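Long-range contact in EmGH1 (Erythrobacter marinus, PDB 5Z87), which probably hydrolyses beta-glucosidic bonds as a glycoside hydrolase family 3 enzyme, releasing glucose from short oligosaccharides such as cellobiose: residues A289-R301 with A334-L346. Sequence-based numbering, arbitrary orientation.
Sequences AHADTHLLNDVLR and AIMGLRAGVDIEL
Two neighbouring helices on the outside of the barrel-like N-terminal domain, a region of the TIM-barrel clan, meet here where helix 330-340 ends beside the start of helix 293-303; over the short segments their axes run 20° apart and approach to 9.7 Å. Ala340 fills the joint. Its CB lies 3.8 Å from Ala291 C, in the turn just before the Asp292 N-cap, while Thr293 OG1 reaches its CA from the other helix. The carbonyl O of Ala340 sits 3.5 Å from Leu296 CB and also touches Asn297 CB. Close approach continues through Gly337, whose CA points a C-H at His290 O. Gly341, the first residue past the helix, takes positive phi, a conformation suited to glycine, and Gly337 O accepts from the N-H groups of Gly341 and Val342 on opposite faces of its plane. After this turn Val342 CG2 packs 3.7 Å from Leu296 CD1 and also rests on His290 O. One water ties the two backbones to a side chain, donating to Leu296 O and Gly341 O and accepting from Arg301 NE in the guanidinium plane. A bend at chi2 (-55°) brings Arg301 over to Asp343, where NH1 forms a 2.9 Å salt bridge with OD2 at the guanidinium edge, the two planes 58° apart. Asp343 OD1 pairs with Arg375 of helix 366-382 and its OD2 also accepts from Val310 N, while Arg301 binds the carbonyls of Phe306 and Gly308, so the ion pair ties helix 293-303 to the loop leading from helix 330-340 into strand 345-346, and both to strand 309-311 and the residues just before it.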
loop_
_atom_site.group_PDB
_atom_site.type_symbol
_atom_site.label_atom_id
_atom_site.label_comp_id
_atom_site.label_asym_id
_atom_site.label_seq_id
_atom_site.Cartn_x
_atom_site.Cartn_y
_atom_site.Cartn_z
ATOM N N ALA A 289 14.448 -7.867 -8.794
ATOM C CA ALA A 289 15.626 -7.028 -8.584
ATOM C C ALA A 289 16.903 -7.741 -9.018
ATOM O O ALA A 289 17.815 -7.112 -9.566
ATOM C CB ALA A 289 15.731 -6.607 -7.117
ATOM N N HIS A 290 16.996 -9.050 -8.772
ATOM C CA HIS A 290 18.170 -9.812 -9.188
ATOM C C HIS A 290 18.276 -9.954 -10.701
ATOM O O HIS A 290 19.303 -10.442 -11.182
ATOM C CB HIS A 290 18.159 -11.196 -8.535
ATOM C CG HIS A 290 18.615 -11.189 -7.111
ATOM N ND1 HIS A 290 17.815 -10.745 -6.077
ATOM C CD2 HIS A 290 19.801 -11.536 -6.550
ATOM C CE1 HIS A 290 18.489 -10.827 -4.938
ATOM N NE2 HIS A 290 19.694 -11.308 -5.198
ATOM N N ALA A 291 17.250 -9.541 -11.455
ATOM C CA ALA A 291 17.295 -9.477 -12.916
ATOM C C ALA A 291 17.020 -8.072 -13.439
ATOM O O ALA A 291 16.653 -7.913 -14.604
ATOM C CB ALA A 291 16.298 -10.457 -13.544
ATOM N N ASP A 292 17.207 -7.046 -12.610
ATOM C CA ASP A 292 16.832 -5.676 -12.952
ATOM C C ASP A 292 18.051 -4.961 -13.534
ATOM O O ASP A 292 18.826 -4.318 -12.819
ATOM C CB ASP A 292 16.274 -4.965 -11.722
ATOM C CG ASP A 292 15.566 -3.664 -12.059
ATOM O OD1 ASP A 292 15.952 -3.000 -13.052
ATOM O OD2 ASP A 292 14.620 -3.292 -11.321
ATOM N N THR A 293 18.201 -5.052 -14.861
ATOM C CA THR A 293 19.355 -4.453 -15.534
ATOM C C THR A 293 19.391 -2.950 -15.335
ATOM O O THR A 293 20.463 -2.370 -15.152
ATOM C CB THR A 293 19.334 -4.768 -17.037
ATOM O OG1 THR A 293 19.339 -6.185 -17.251
ATOM C CG2 THR A 293 20.552 -4.157 -17.723
ATOM N N HIS A 294 18.233 -2.293 -15.401
ATOM C CA HIS A 294 18.190 -0.859 -15.130
ATOM C C HIS A 294 18.795 -0.527 -13.768
ATOM O O HIS A 294 19.584 0.417 -13.633
ATOM C CB HIS A 294 16.744 -0.364 -15.202
ATOM C CG HIS A 294 16.544 1.001 -14.616
ATOM N ND1 HIS A 294 17.008 2.148 -15.226
ATOM C CD2 HIS A 294 15.939 1.400 -13.472
ATOM C CE1 HIS A 294 16.692 3.196 -14.484
ATOM N NE2 HIS A 294 16.041 2.769 -13.415
ATOM N N LEU A 295 18.430 -1.294 -12.739
ATOM C CA LEU A 295 18.930 -1.025 -11.393
ATOM C C LEU A 295 20.391 -1.452 -11.245
ATOM O O LEU A 295 21.241 -0.656 -10.826
ATOM C CB LEU A 295 18.048 -1.754 -10.374
ATOM C CG LEU A 295 17.630 -1.078 -9.069
ATOM C CD1 LEU A 295 17.428 0.415 -9.261
ATOM C CD2 LEU A 295 16.349 -1.737 -8.520
ATOM N N LEU A 296 20.697 -2.714 -11.576
ATOM C CA LEU A 296 22.015 -3.299 -11.339
ATOM C C LEU A 296 23.084 -2.817 -12.323
ATOM O O LEU A 296 24.275 -2.953 -12.037
ATOM C CB LEU A 296 21.925 -4.829 -11.395
ATOM C CG LEU A 296 21.094 -5.481 -10.280
ATOM C CD1 LEU A 296 21.033 -6.997 -10.404
ATOM C CD2 LEU A 296 21.648 -5.089 -8.919
ATOM N N ASN A 297 22.702 -2.251 -13.464
ATOM C CA ASN A 297 23.688 -1.785 -14.431
ATOM C C ASN A 297 23.572 -0.296 -14.723
ATOM O O ASN A 297 24.528 0.449 -14.480
ATOM C CB ASN A 297 23.571 -2.575 -15.735
ATOM C CG ASN A 297 24.594 -2.124 -16.765
ATOM O OD1 ASN A 297 25.755 -2.515 -16.694
ATOM N ND2 ASN A 297 24.176 -1.274 -17.702
ATOM N N ASP A 298 22.436 0.154 -15.263
ATOM C CA ASP A 298 22.320 1.538 -15.705
ATOM C C ASP A 298 22.532 2.510 -14.555
ATOM O O ASP A 298 23.271 3.494 -14.687
ATOM C CB ASP A 298 20.956 1.771 -16.360
ATOM C CG ASP A 298 20.732 0.881 -17.577
ATOM O OD1 ASP A 298 21.592 0.020 -17.856
ATOM O OD2 ASP A 298 19.692 1.048 -18.251
ATOM N N VAL A 299 21.881 2.258 -13.420
ATOM C CA VAL A 299 22.021 3.147 -12.272
ATOM C C VAL A 299 23.318 2.865 -11.522
ATOM O O VAL A 299 24.105 3.777 -11.246
ATOM C CB VAL A 299 20.802 3.013 -11.343
ATOM C CG1 VAL A 299 21.113 3.606 -9.986
ATOM C CG2 VAL A 299 19.577 3.687 -11.964
ATOM N N LEU A 300 23.551 1.601 -11.177
ATOM C CA LEU A 300 24.623 1.281 -10.244
ATOM C C LEU A 300 25.989 1.410 -10.912
ATOM O O LEU A 300 26.889 2.054 -10.368
ATOM C CB LEU A 300 24.409 -0.117 -9.677
ATOM C CG LEU A 300 25.389 -0.645 -8.628
ATOM C CD1 LEU A 300 25.459 0.248 -7.404
ATOM C CD2 LEU A 300 24.968 -2.044 -8.255
ATOM N N ARG A 301 26.141 0.841 -12.112
ATOM C CA ARG A 301 27.403 0.915 -12.848
ATOM C C ARG A 301 27.547 2.230 -13.608
ATOM O O ARG A 301 28.522 2.962 -13.417
ATOM C CB ARG A 301 27.525 -0.270 -13.814
ATOM C CG ARG A 301 27.508 -1.617 -13.126
ATOM C CD ARG A 301 28.584 -1.717 -12.057
ATOM N NE ARG A 301 28.509 -2.993 -11.341
ATOM C CZ ARG A 301 29.422 -3.431 -10.482
ATOM N NH1 ARG A 301 29.241 -4.610 -9.899
ATOM N NH2 ARG A 301 30.509 -2.696 -10.204
ATOM N N ALA A 334 20.532 -18.193 -14.170
ATOM C CA ALA A 334 21.943 -17.830 -14.062
ATOM C C ALA A 334 22.313 -16.784 -15.103
ATOM O O ALA A 334 22.971 -15.787 -14.782
ATOM C CB ALA A 334 22.814 -19.087 -14.202
ATOM N N ILE A 335 21.837 -16.956 -16.344
ATOM C CA ILE A 335 22.197 -16.028 -17.416
ATOM C C ILE A 335 21.600 -14.649 -17.161
ATOM O O ILE A 335 22.274 -13.624 -17.329
ATOM C CB ILE A 335 21.761 -16.578 -18.785
ATOM C CG1 ILE A 335 22.570 -17.823 -19.142
ATOM C CG2 ILE A 335 21.955 -15.506 -19.869
ATOM C CD1 ILE A 335 22.154 -18.463 -20.468
ATOM N N MET A 336 20.323 -14.596 -16.763
ATOM C CA MET A 336 19.688 -13.310 -16.472
ATOM C C MET A 336 20.406 -12.570 -15.346
ATOM O O MET A 336 20.713 -11.378 -15.472
ATOM C CB MET A 336 18.218 -13.518 -16.118
ATOM C CG MET A 336 17.343 -13.818 -17.312
ATOM S SD MET A 336 15.603 -13.945 -16.835
ATOM C CE MET A 336 14.877 -14.404 -18.410
ATOM N N GLY A 337 20.682 -13.261 -14.231
ATOM C CA GLY A 337 21.371 -12.605 -13.125
ATOM C C GLY A 337 22.748 -12.076 -13.502
ATOM O O GLY A 337 23.115 -10.946 -13.153
ATOM N N LEU A 338 23.537 -12.884 -14.210
ATOM C CA LEU A 338 24.894 -12.463 -14.551
ATOM C C LEU A 338 24.885 -11.279 -15.515
ATOM O O LEU A 338 25.602 -10.289 -15.307
ATOM C CB LEU A 338 25.669 -13.644 -15.136
ATOM C CG LEU A 338 27.174 -13.441 -15.206
ATOM C CD1 LEU A 338 27.750 -13.488 -13.810
ATOM C CD2 LEU A 338 27.798 -14.513 -16.110
ATOM N N ARG A 339 24.062 -11.347 -16.571
ATOM C CA ARG A 339 24.016 -10.229 -17.514
ATOM C C ARG A 339 23.392 -8.997 -16.887
ATOM O O ARG A 339 23.769 -7.868 -17.233
ATOM C CB ARG A 339 23.245 -10.599 -18.776
ATOM C CG ARG A 339 23.490 -11.995 -19.276
ATOM C CD ARG A 339 24.226 -12.033 -20.573
ATOM N NE ARG A 339 23.601 -11.190 -21.575
ATOM C CZ ARG A 339 22.579 -11.569 -22.327
ATOM N NH1 ARG A 339 22.072 -10.730 -23.226
ATOM N NH2 ARG A 339 22.070 -12.785 -22.178
ATOM N N ALA A 340 22.435 -9.185 -15.972
ATOM C CA ALA A 340 21.869 -8.029 -15.292
ATOM C C ALA A 340 22.941 -7.319 -14.492
ATOM O O ALA A 340 22.991 -6.086 -14.466
ATOM C CB ALA A 340 20.706 -8.444 -14.387
ATOM N N GLY A 341 23.825 -8.083 -13.846
ATOM C CA GLY A 341 24.885 -7.475 -13.076
ATOM C C GLY A 341 25.106 -8.033 -11.683
ATOM O O GLY A 341 25.751 -7.376 -10.861
ATOM N N VAL A 342 24.577 -9.222 -11.396
ATOM C CA VAL A 342 24.943 -9.950 -10.184
ATOM C C VAL A 342 26.274 -10.663 -10.429
ATOM O O VAL A 342 26.383 -11.496 -11.335
ATOM C CB VAL A 342 23.859 -10.960 -9.788
ATOM C CG1 VAL A 342 24.292 -11.703 -8.535
ATOM C CG2 VAL A 342 22.495 -10.276 -9.605
ATOM N N ASP A 343 27.274 -10.363 -9.598
ATOM C CA ASP A 343 28.630 -10.863 -9.794
ATOM C C ASP A 343 28.899 -12.166 -9.055
ATOM O O ASP A 343 29.597 -13.032 -9.587
ATOM C CB ASP A 343 29.656 -9.812 -9.349
ATOM C CG ASP A 343 29.512 -8.513 -10.097
ATOM O OD1 ASP A 343 29.393 -8.569 -11.345
ATOM O OD2 ASP A 343 29.513 -7.441 -9.445
ATOM N N ILE A 344 28.379 -12.330 -7.839
ATOM C CA ILE A 344 28.650 -13.520 -7.048
ATOM C C ILE A 344 27.348 -14.015 -6.435
ATOM O O ILE A 344 26.558 -13.227 -5.905
ATOM C CB ILE A 344 29.728 -13.263 -5.970
ATOM C CG1 ILE A 344 29.910 -14.496 -5.087
ATOM C CG2 ILE A 344 29.402 -12.049 -5.146
ATOM C CD1 ILE A 344 31.242 -14.525 -4.359
ATOM N N GLU A 345 27.119 -15.321 -6.525
ATOM C CA GLU A 345 25.875 -15.933 -6.104
ATOM C C GLU A 345 26.028 -16.498 -4.696
ATOM O O GLU A 345 26.854 -17.383 -4.452
ATOM C CB GLU A 345 25.456 -17.030 -7.075
ATOM C CG GLU A 345 24.298 -17.826 -6.563
ATOM C CD GLU A 345 23.994 -18.997 -7.442
ATOM O OE1 GLU A 345 22.801 -19.244 -7.710
ATOM O OE2 GLU A 345 24.956 -19.656 -7.888
ATOM N N LEU A 346 25.237 -15.970 -3.775
ATOM C CA LEU A 346 25.135 -16.497 -2.423
ATOM C C LEU A 346 24.121 -17.633 -2.451
ATOM O O LEU A 346 22.913 -17.403 -2.546
ATOM C CB LEU A 346 24.726 -15.386 -1.466
ATOM C CG LEU A 346 24.375 -15.827 -0.056
ATOM C CD1 LEU A 346 25.602 -16.388 0.649
ATOM C CD2 LEU A 346 23.796 -14.632 0.702
HETATM O O HOH W 1 26.024 -4.867 -11.683
#